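Local coordinates for protein luciferase (Lingulodinium polyedrum, PDB 1VPR) that catalyses the oxidation of dinoflagellate luciferin by molecular oxygen with emission of blue light, this chain being the third of three homologous luciferase domains, at residues Val155-Pro160 against Pro255-Lys260; Gly163-Val168 against Pro284-Arg289. All coordinates share one frame; numbering follows the deposited sequence.

Contact 1 (Val155-Pro160 against Pro255-Lys260)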
ATOM      1  N   VAL A 155      15.906   4.264  14.829  1.00 19.32           N
ATOM      2  CA  VAL A 155      15.740   5.315  13.836  1.00 17.33           C
ATOM      3  C   VAL A 155      16.752   5.076  12.728  1.00 16.42           C
ATOM      4  O   VAL A 155      17.957   5.216  12.941  1.00 15.97           O
ATOM      5  CB  VAL A 155      15.975   6.722  14.446  1.00 17.26           C
ATOM      6  CG1 VAL A 155      15.694   7.788  13.387  1.00 15.43           C
ATOM      7  CG2 VAL A 155      15.090   6.923  15.695  1.00 14.43           C
ATOM      8  N   PRO A 156      16.283   4.692  11.525  1.00 14.70           N
ATOM      9  CA  PRO A 156      17.226   4.455  10.435  1.00 15.97           C
ATOM     10  C   PRO A 156      18.150   5.638  10.268  1.00 18.96           C
ATOM     11  O   PRO A 156      17.718   6.793  10.376  1.00 18.30           O
ATOM     12  CB  PRO A 156      16.308   4.228   9.237  1.00 16.84           C
ATOM     13  CG  PRO A 156      15.161   3.447   9.891  1.00 12.43           C
ATOM     14  CD  PRO A 156      14.911   4.318  11.123  1.00 13.33           C
ATOM     15  N   LYS A 157      19.420   5.358  10.007  1.00 18.11           N
ATOM     16  CA  LYS A 157      20.397   6.429   9.873  1.00 22.11           C
ATOM     17  C   LYS A 157      20.680   6.888   8.448  1.00 20.87           C
ATOM     18  O   LYS A 157      21.028   8.061   8.221  1.00 23.24           O
ATOM     19  CB  LYS A 157      21.733   6.008  10.515  1.00 24.90           C
ATOM     20  CG  LYS A 157      21.644   5.490  11.948  1.00 27.33           C
ATOM     21  CD  LYS A 157      20.969   6.486  12.870  1.00 30.92           C
ATOM     22  CE  LYS A 157      20.951   5.982  14.316  1.00 32.58           C
ATOM     23  NZ  LYS A 157      20.431   4.575  14.432  1.00 34.17           N
ATOM     24  N   THR A 158      20.547   5.994   7.478  1.00 18.96           N
ATOM     25  CA  THR A 158      20.849   6.380   6.112  1.00 19.68           C
ATOM     26  C   THR A 158      19.667   6.613   5.169  1.00 19.65           C
ATOM     27  O   THR A 158      19.887   6.852   3.985  1.00 19.28           O
ATOM     28  CB  THR A 158      21.792   5.343   5.453  1.00 20.90           C
ATOM     29  OG1 THR A 158      21.104   4.098   5.289  1.00 19.66           O
ATOM     30  CG2 THR A 158      23.026   5.108   6.335  1.00 24.10           C
ATOM     31  N   ASN A 159      18.432   6.545   5.676  1.00 18.46           N
ATOM     32  CA  ASN A 159      17.237   6.738   4.841  1.00 16.94           C
ATOM     33  C   ASN A 159      17.337   5.981   3.516  1.00 16.09           C
ATOM     34  O   ASN A 159      17.174   6.557   2.432  1.00 16.95           O
ATOM     35  CB  ASN A 159      17.049   8.227   4.566  1.00 16.92           C
ATOM     36  CG  ASN A 159      16.938   9.029   5.828  1.00 19.05           C
ATOM     37  OD1 ASN A 159      16.262   8.625   6.777  1.00 21.40           O
ATOM     38  ND2 ASN A 159      17.590  10.177   5.855  1.00 18.90           N
ATOM     39  N   PRO A 160      17.565   4.664   3.585  1.00 15.60           N
ATOM     40  CA  PRO A 160      17.701   3.817   2.408  1.00 14.63           C
ATOM     41  C   PRO A 160      16.478   3.645   1.512  1.00 12.88           C
ATOM     42  O   PRO A 160      16.619   3.255   0.358  1.00 13.78           O
ATOM     43  CB  PRO A 160      18.184   2.491   3.005  1.00 16.80           C
ATOM     44  CG  PRO A 160      17.466   2.456   4.309  1.00 14.86           C
ATOM     45  CD  PRO A 160      17.652   3.863   4.821  1.00 13.20           C
ATOM     46  N   PRO A 255      12.364  -1.190  12.657  1.00 16.09           N
ATOM     47  CA  PRO A 255      13.249  -1.700  13.705  1.00 17.51           C
ATOM     48  C   PRO A 255      14.696  -1.910  13.315  1.00 18.67           C
ATOM     49  O   PRO A 255      15.542  -2.156  14.185  1.00 17.97           O
ATOM     50  CB  PRO A 255      12.592  -3.026  14.036  1.00 16.76           C
ATOM     51  CG  PRO A 255      12.311  -3.536  12.608  1.00 14.86           C
ATOM     52  CD  PRO A 255      11.705  -2.310  11.954  1.00 15.75           C
ATOM     53  N   GLU A 256      14.976  -1.816  12.020  1.00 18.09           N
ATOM     54  CA  GLU A 256      16.309  -2.095  11.501  1.00 19.54           C
ATOM     55  C   GLU A 256      16.663  -1.080  10.455  1.00 18.03           C
ATOM     56  O   GLU A 256      15.800  -0.347   9.995  1.00 18.31           O
ATOM     57  CB  GLU A 256      16.309  -3.463  10.846  1.00 21.54           C
ATOM     58  CG  GLU A 256      16.036  -4.602  11.781  1.00 28.38           C
ATOM     59  CD  GLU A 256      15.668  -5.870  11.028  1.00 28.22           C
ATOM     60  OE1 GLU A 256      16.125  -6.049   9.882  1.00 31.36           O
ATOM     61  OE2 GLU A 256      14.921  -6.691  11.593  1.00 30.93           O
ATOM     62  N   GLU A 257      17.922  -1.059  10.030  1.00 16.37           N
ATOM     63  CA  GLU A 257      18.292  -0.069   9.037  1.00 15.92           C
ATOM     64  C   GLU A 257      17.693  -0.305   7.656  1.00 15.24           C
ATOM     65  O   GLU A 257      17.294   0.648   6.985  1.00 15.84           O
ATOM     66  CB  GLU A 257      19.810   0.019   8.900  1.00 17.51           C
ATOM     67  CG  GLU A 257      20.257   1.081   7.922  1.00 16.18           C
ATOM     68  CD  GLU A 257      20.089   2.498   8.455  1.00 20.26           C
ATOM     69  OE1 GLU A 257      20.221   3.437   7.640  1.00 22.30           O
ATOM     70  OE2 GLU A 257      19.838   2.676   9.681  1.00 18.30           O
ATOM     71  N   TYR A 258      17.614  -1.561   7.233  1.00 14.78           N
ATOM     72  CA  TYR A 258      17.137  -1.863   5.893  1.00 15.62           C
ATOM     73  C   TYR A 258      15.863  -2.654   5.752  1.00 15.44           C
ATOM     74  O   TYR A 258      15.579  -3.162   4.670  1.00 14.14           O
ATOM     75  CB  TYR A 258      18.240  -2.568   5.115  1.00 16.69           C
ATOM     76  CG  TYR A 258      19.517  -1.759   5.026  1.00 19.84           C
ATOM     77  CD1 TYR A 258      20.590  -2.012   5.887  1.00 22.19           C
ATOM     78  CD2 TYR A 258      19.642  -0.716   4.108  1.00 19.79           C
ATOM     79  CE1 TYR A 258      21.767  -1.238   5.836  1.00 22.57           C
ATOM     80  CE2 TYR A 258      20.816   0.063   4.048  1.00 22.62           C
ATOM     81  CZ  TYR A 258      21.871  -0.207   4.919  1.00 21.44           C
ATOM     82  OH  TYR A 258      23.021   0.554   4.865  1.00 23.50           O
ATOM     83  N   ARG A 259      15.094  -2.771   6.824  1.00 15.75           N
ATOM     84  CA  ARG A 259      13.856  -3.523   6.759  1.00 13.17           C
ATOM     85  C   ARG A 259      12.716  -2.910   7.548  1.00 13.65           C
ATOM     86  O   ARG A 259      12.903  -2.422   8.653  1.00 12.54           O
ATOM     87  CB  ARG A 259      14.074  -4.983   7.258  1.00 15.61           C
ATOM     88  CG  ARG A 259      12.786  -5.797   7.204  1.00 15.81           C
ATOM     89  CD  ARG A 259      12.987  -7.300   7.410  1.00 20.07           C
ATOM     90  NE  ARG A 259      13.590  -7.592   8.701  1.00 17.64           N
ATOM     91  CZ  ARG A 259      13.486  -8.769   9.307  1.00 20.61           C
ATOM     92  NH1 ARG A 259      12.795  -9.747   8.733  1.00 16.46           N
ATOM     93  NH2 ARG A 259      14.092  -8.970  10.470  1.00 19.58           N
ATOM     94  N   LYS A 260      11.525  -2.926   6.970  1.00 13.28           N
ATOM     95  CA  LYS A 260      10.343  -2.453   7.683  1.00 14.84           C
ATOM     96  C   LYS A 260       9.495  -3.686   7.934  1.00 12.98           C
ATOM     97  O   LYS A 260       9.446  -4.603   7.097  1.00 14.54           O
ATOM     98  CB  LYS A 260       9.495  -1.492   6.840  1.00 13.20           C
ATOM     99  CG  LYS A 260      10.146  -0.177   6.489  1.00 12.66           C
ATOM    100  CD  LYS A 260       9.064   0.724   5.872  1.00 11.58           C
ATOM    101  CE  LYS A 260       8.478   0.093   4.584  1.00 12.38           C
ATOM    102  NZ  LYS A 260       7.472   0.993   3.980  1.00 14.45           N
TER
HETATM  103  O   HOH W   1      22.428   2.952   3.341  1.00 48.30           O
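Where the loop 155-160 runs toward the first strand of the calycin-type barrel, it is clasped by Glu257, from the turn that joins strands 247-253 and 259-266. The carboxylate forks over two successive backbone N-H groups. OE2 of Glu257 accepts from N of Lys157 at 2.7 Å, nearly straight at 167°, and OE1 of Glu257 takes N of Thr158 at 2.6 Å; each oxygen uses its syn lone pair. The anti lone pair of OE1 receives a further bond, from OG1 of Thr158 at 2.6 Å. That hydroxyl sits between its own backbone N and carbonyl carbon (chi1 67°), which lets backbone and side chain of one residue bind the same oxygen. A water donates to OG1 of Thr158 and lies 2.9 Å from OH of Tyr258, linking the two hydroxyls. Beside this polar fork, Pro160 packs on the turn: its CG comes to 3.2 Å from O of Glu257, and its CB rests 3.7 Å from CD2 of Tyr258. The Tyr258 ring in turn carries CG of Glu257 over one face, toward the rim. Outside the two segments, the hydroxyl of Tyr154 bonds to OE2 of Glu257. An alanine in place of Glu257 would probably leave the N-H groups of Lys157 and Thr158 without their acceptor and the loop less firmly tied to the turn. With donors meeting both oxygens, and the ammonium of Lys157 not far off, the carboxylate of Glu257 would be expected to favour its charged form.

Contact 2 (Gly163-Val168 against Pro284-Arg289)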
ATOM      1  N   GLY A 163      13.561   7.564  -2.311  1.00 15.10           N
ATOM      2  CA  GLY A 163      13.786   7.487  -3.746  1.00 13.46           C
ATOM      3  C   GLY A 163      12.568   6.977  -4.489  1.00 13.28           C
ATOM      4  O   GLY A 163      11.463   6.902  -3.929  1.00 13.79           O
ATOM      5  N   ARG A 164      12.772   6.643  -5.758  1.00 12.31           N
ATOM      6  CA  ARG A 164      11.716   6.113  -6.599  1.00 11.55           C
ATOM      7  C   ARG A 164      12.055   4.660  -6.924  1.00 12.25           C
ATOM      8  O   ARG A 164      13.194   4.329  -7.326  1.00 11.20           O
ATOM      9  CB  ARG A 164      11.557   6.957  -7.878  1.00  9.50           C
ATOM     10  CG  ARG A 164      10.363   6.526  -8.721  1.00 12.12           C
ATOM     11  CD  ARG A 164      10.000   7.617  -9.723  1.00 13.54           C
ATOM     12  NE  ARG A 164      11.112   7.852 -10.642  1.00 14.58           N
ATOM     13  CZ  ARG A 164      11.335   7.136 -11.745  1.00 16.37           C
ATOM     14  NH1 ARG A 164      10.521   6.144 -12.088  1.00 13.94           N
ATOM     15  NH2 ARG A 164      12.405   7.384 -12.478  1.00 17.76           N
ATOM     16  N   TRP A 165      11.065   3.795  -6.708  1.00 11.58           N
ATOM     17  CA  TRP A 165      11.204   2.348  -6.894  1.00 13.42           C
ATOM     18  C   TRP A 165      10.245   1.886  -7.957  1.00 12.08           C
ATOM     19  O   TRP A 165       9.093   2.300  -7.962  1.00 13.52           O
ATOM     20  CB  TRP A 165      10.865   1.631  -5.583  1.00 14.15           C
ATOM     21  CG  TRP A 165      11.719   2.079  -4.430  1.00 12.88           C
ATOM     22  CD1 TRP A 165      11.568   3.222  -3.681  1.00 16.33           C
ATOM     23  CD2 TRP A 165      12.878   1.420  -3.925  1.00 12.88           C
ATOM     24  NE1 TRP A 165      12.574   3.304  -2.734  1.00 13.52           N
ATOM     25  CE2 TRP A 165      13.389   2.211  -2.868  1.00 13.22           C
ATOM     26  CE3 TRP A 165      13.540   0.230  -4.259  1.00 11.57           C
ATOM     27  CZ2 TRP A 165      14.540   1.853  -2.145  1.00 13.57           C
ATOM     28  CZ3 TRP A 165      14.693  -0.129  -3.530  1.00 12.63           C
ATOM     29  CH2 TRP A 165      15.175   0.682  -2.490  1.00 14.52           C
ATOM     30  N   ILE A 166      10.711   1.037  -8.859  1.00 14.35           N
ATOM     31  CA  ILE A 166       9.856   0.544  -9.928  1.00 14.42           C
ATOM     32  C   ILE A 166       9.612  -0.958  -9.776  1.00 14.33           C
ATOM     33  O   ILE A 166      10.545  -1.758  -9.666  1.00 13.33           O
ATOM     34  CB  ILE A 166      10.494   0.829 -11.318  1.00 13.02           C
ATOM     35  CG1 ILE A 166      10.474   2.329 -11.605  1.00 13.93           C
ATOM     36  CG2 ILE A 166       9.767   0.047 -12.414  1.00 14.28           C
ATOM     37  CD1 ILE A 166       9.064   2.945 -11.601  1.00 17.58           C
ATOM     38  N   THR A 167       8.341  -1.333  -9.779  1.00 14.94           N
ATOM     39  CA  THR A 167       7.939  -2.725  -9.645  1.00 14.74           C
ATOM     40  C   THR A 167       8.437  -3.594 -10.792  1.00 14.98           C
ATOM     41  O   THR A 167       8.194  -3.283 -11.981  1.00 14.10           O
ATOM     42  CB  THR A 167       6.418  -2.832  -9.601  1.00 15.78           C
ATOM     43  OG1 THR A 167       5.918  -1.970  -8.571  1.00 16.71           O
ATOM     44  CG2 THR A 167       5.994  -4.278  -9.347  1.00 13.02           C
ATOM     45  N   VAL A 168       9.098  -4.700 -10.446  1.00 11.44           N
ATOM     46  CA  VAL A 168       9.601  -5.598 -11.471  1.00 13.39           C
ATOM     47  C   VAL A 168       9.010  -6.997 -11.329  1.00 14.42           C
ATOM     48  O   VAL A 168       9.222  -7.870 -12.168  1.00 16.11           O
ATOM     49  CB  VAL A 168      11.174  -5.631 -11.504  1.00 13.88           C
ATOM     50  CG1 VAL A 168      11.699  -4.288 -12.013  1.00 13.25           C
ATOM     51  CG2 VAL A 168      11.758  -5.939 -10.103  1.00 17.53           C
ATOM     52  N   PRO A 284      24.884  -4.245  -9.514  1.00 18.05           N
ATOM     53  CA  PRO A 284      25.077  -2.797  -9.378  1.00 16.93           C
ATOM     54  C   PRO A 284      23.832  -2.052  -8.916  1.00 17.52           C
ATOM     55  O   PRO A 284      23.841  -0.815  -8.870  1.00 14.92           O
ATOM     56  CB  PRO A 284      25.438  -2.392 -10.795  1.00 21.11           C
ATOM     57  CG  PRO A 284      24.386  -3.201 -11.562  1.00 20.00           C
ATOM     58  CD  PRO A 284      24.505  -4.584 -10.900  1.00 20.48           C
ATOM     59  N   TYR A 285      22.779  -2.797  -8.583  1.00 16.45           N
ATOM     60  CA  TYR A 285      21.480  -2.214  -8.176  1.00 17.11           C
ATOM     61  C   TYR A 285      21.050  -2.441  -6.753  1.00 16.79           C
ATOM     62  O   TYR A 285      21.635  -3.243  -6.028  1.00 16.67           O
ATOM     63  CB  TYR A 285      20.348  -2.790  -9.033  1.00 15.27           C
ATOM     64  CG  TYR A 285      20.550  -2.604 -10.504  1.00 17.50           C
ATOM     65  CD1 TYR A 285      20.708  -1.326 -11.042  1.00 16.76           C
ATOM     66  CD2 TYR A 285      20.579  -3.705 -11.374  1.00 17.23           C
ATOM     67  CE1 TYR A 285      20.891  -1.143 -12.417  1.00 17.54           C
ATOM     68  CE2 TYR A 285      20.764  -3.521 -12.770  1.00 19.13           C
ATOM     69  CZ  TYR A 285      20.920  -2.236 -13.266  1.00 17.85           C
ATOM     70  OH  TYR A 285      21.144  -2.027 -14.613  1.00 17.26           O
ATOM     71  N   THR A 286      19.987  -1.727  -6.369  1.00 15.87           N
ATOM     72  CA  THR A 286      19.394  -1.907  -5.058  1.00 15.74           C
ATOM     73  C   THR A 286      17.964  -2.379  -5.317  1.00 16.21           C
ATOM     74  O   THR A 286      17.244  -1.786  -6.112  1.00 14.81           O
ATOM     75  CB  THR A 286      19.359  -0.590  -4.238  1.00 15.64           C
ATOM     76  OG1 THR A 286      20.703  -0.155  -3.974  1.00 15.76           O
ATOM     77  CG2 THR A 286      18.636  -0.819  -2.887  1.00 17.05           C
ATOM     78  N   PHE A 287      17.560  -3.462  -4.665  1.00 16.00           N
ATOM     79  CA  PHE A 287      16.221  -3.975  -4.833  1.00 15.41           C
ATOM     80  C   PHE A 287      15.456  -3.896  -3.520  1.00 15.21           C
ATOM     81  O   PHE A 287      16.041  -3.767  -2.447  1.00 15.98           O
ATOM     82  CB  PHE A 287      16.234  -5.453  -5.277  1.00 14.38           C
ATOM     83  CG  PHE A 287      16.515  -5.657  -6.742  1.00 15.13           C
ATOM     84  CD1 PHE A 287      17.803  -5.485  -7.256  1.00 16.38           C
ATOM     85  CD2 PHE A 287      15.495  -6.036  -7.605  1.00 14.33           C
ATOM     86  CE1 PHE A 287      18.058  -5.690  -8.600  1.00 16.32           C
ATOM     87  CE2 PHE A 287      15.747  -6.240  -8.954  1.00 16.04           C
ATOM     88  CZ  PHE A 287      17.025  -6.068  -9.451  1.00 14.14           C
HETATM   89  N   MSE A 288      14.139  -3.979  -3.621  1.00 13.72           N
HETATM   90  CA  MSE A 288      13.306  -3.986  -2.449  1.00 15.57           C
HETATM   91  C   MSE A 288      12.375  -5.164  -2.610  1.00 14.74           C
HETATM   92  O   MSE A 288      11.746  -5.316  -3.655  1.00 13.51           O
HETATM   93  CB  MSE A 288      12.465  -2.695  -2.323  1.00 17.39           C
HETATM   94  CG  MSE A 288      11.369  -2.854  -1.275  1.00 18.47           C
HETATM   95 SE   MSE A 288      10.332  -1.236  -0.942  1.00 28.39          SE
HETATM   96  CE  MSE A 288      11.522  -0.435   0.221  1.00 17.27           C
ATOM     97  N   ARG A 289      12.288  -6.006  -1.587  1.00 14.12           N
ATOM     98  CA  ARG A 289      11.374  -7.119  -1.650  1.00 15.24           C
ATOM     99  C   ARG A 289      10.291  -6.917  -0.614  1.00 15.09           C
ATOM    100  O   ARG A 289      10.567  -6.708   0.562  1.00 16.51           O
ATOM    101  CB  ARG A 289      12.063  -8.471  -1.394  1.00 15.16           C
ATOM    102  CG  ARG A 289      11.073  -9.647  -1.515  1.00 15.12           C
ATOM    103  CD  ARG A 289      11.687 -10.988  -1.064  1.00 15.68           C
ATOM    104  NE  ARG A 289      12.003 -10.993   0.372  1.00 17.24           N
ATOM    105  CZ  ARG A 289      12.847 -11.854   0.949  1.00 19.45           C
ATOM    106  NH1 ARG A 289      13.079 -11.794   2.252  1.00 18.00           N
ATOM    107  NH2 ARG A 289      13.473 -12.774   0.220  1.00 18.66           N
TER
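Met288, a selenomethionine in this crystal, packs against Trp165 through CB and through the end of its side chain, the two side chains crossing at about a right angle. Its CB sits 3.6 Å from CZ3 of Trp165, with CE3 of the same ring almost as near. CG leaves anti to the backbone N (chi1 167°) and the chain stays extended as far as the selenium, which lies 4.9 Å from the centroid of the indole six-membered ring, 16° off its normal: a Met-aromatic contact. A bend at chi3 then brings the terminal CE over the indole face. The strands that carry this pair are not neighbours in the sheet. Strand 297-307 runs between them, and the calycin-like barrel curls enough that segments 163-168 and 285-289 face each other, their axes 8.4 Å apart at closest and their directions 68° apart. The far corner of the indole meets strand 285-294: CH2 of Trp165 touches CG2 of Thr286 at 3.8 Å, and CZ3 lies against the carbonyl carbon of Phe287. At the polar end of the ring, NE1 of Trp165 bonds to O of Leu161, a residue whose loop also touches Met288. Further along strand 163-169, CG2 of Val168 approaches the edge of the Phe287 ring, 4.2 Å from CE2, and Thr93 of helix 87-100 touches both of these side chains.

Both contacts belong to the catalytic domain and reach the same antiparallel sheet, their centres about 16 Å apart. Contact 1 lies at the surface and ties loop to turn; contact 2 is buried and joins two strands. Their segments alternate along the chain, 155-160, 163-168, 255-260, 284-289, and the first two are almost continuous. They also touch: O of Pro160 packs 3.5 Å from CZ2 of Trp165. The loop anchored in contact 1 therefore leads straight into strand 163-169, the first partner in contact 2, and later parts of the chain, a turn in contact 1 and a strand in contact 2, meet them, drawing distant sequence into one calycin-like body.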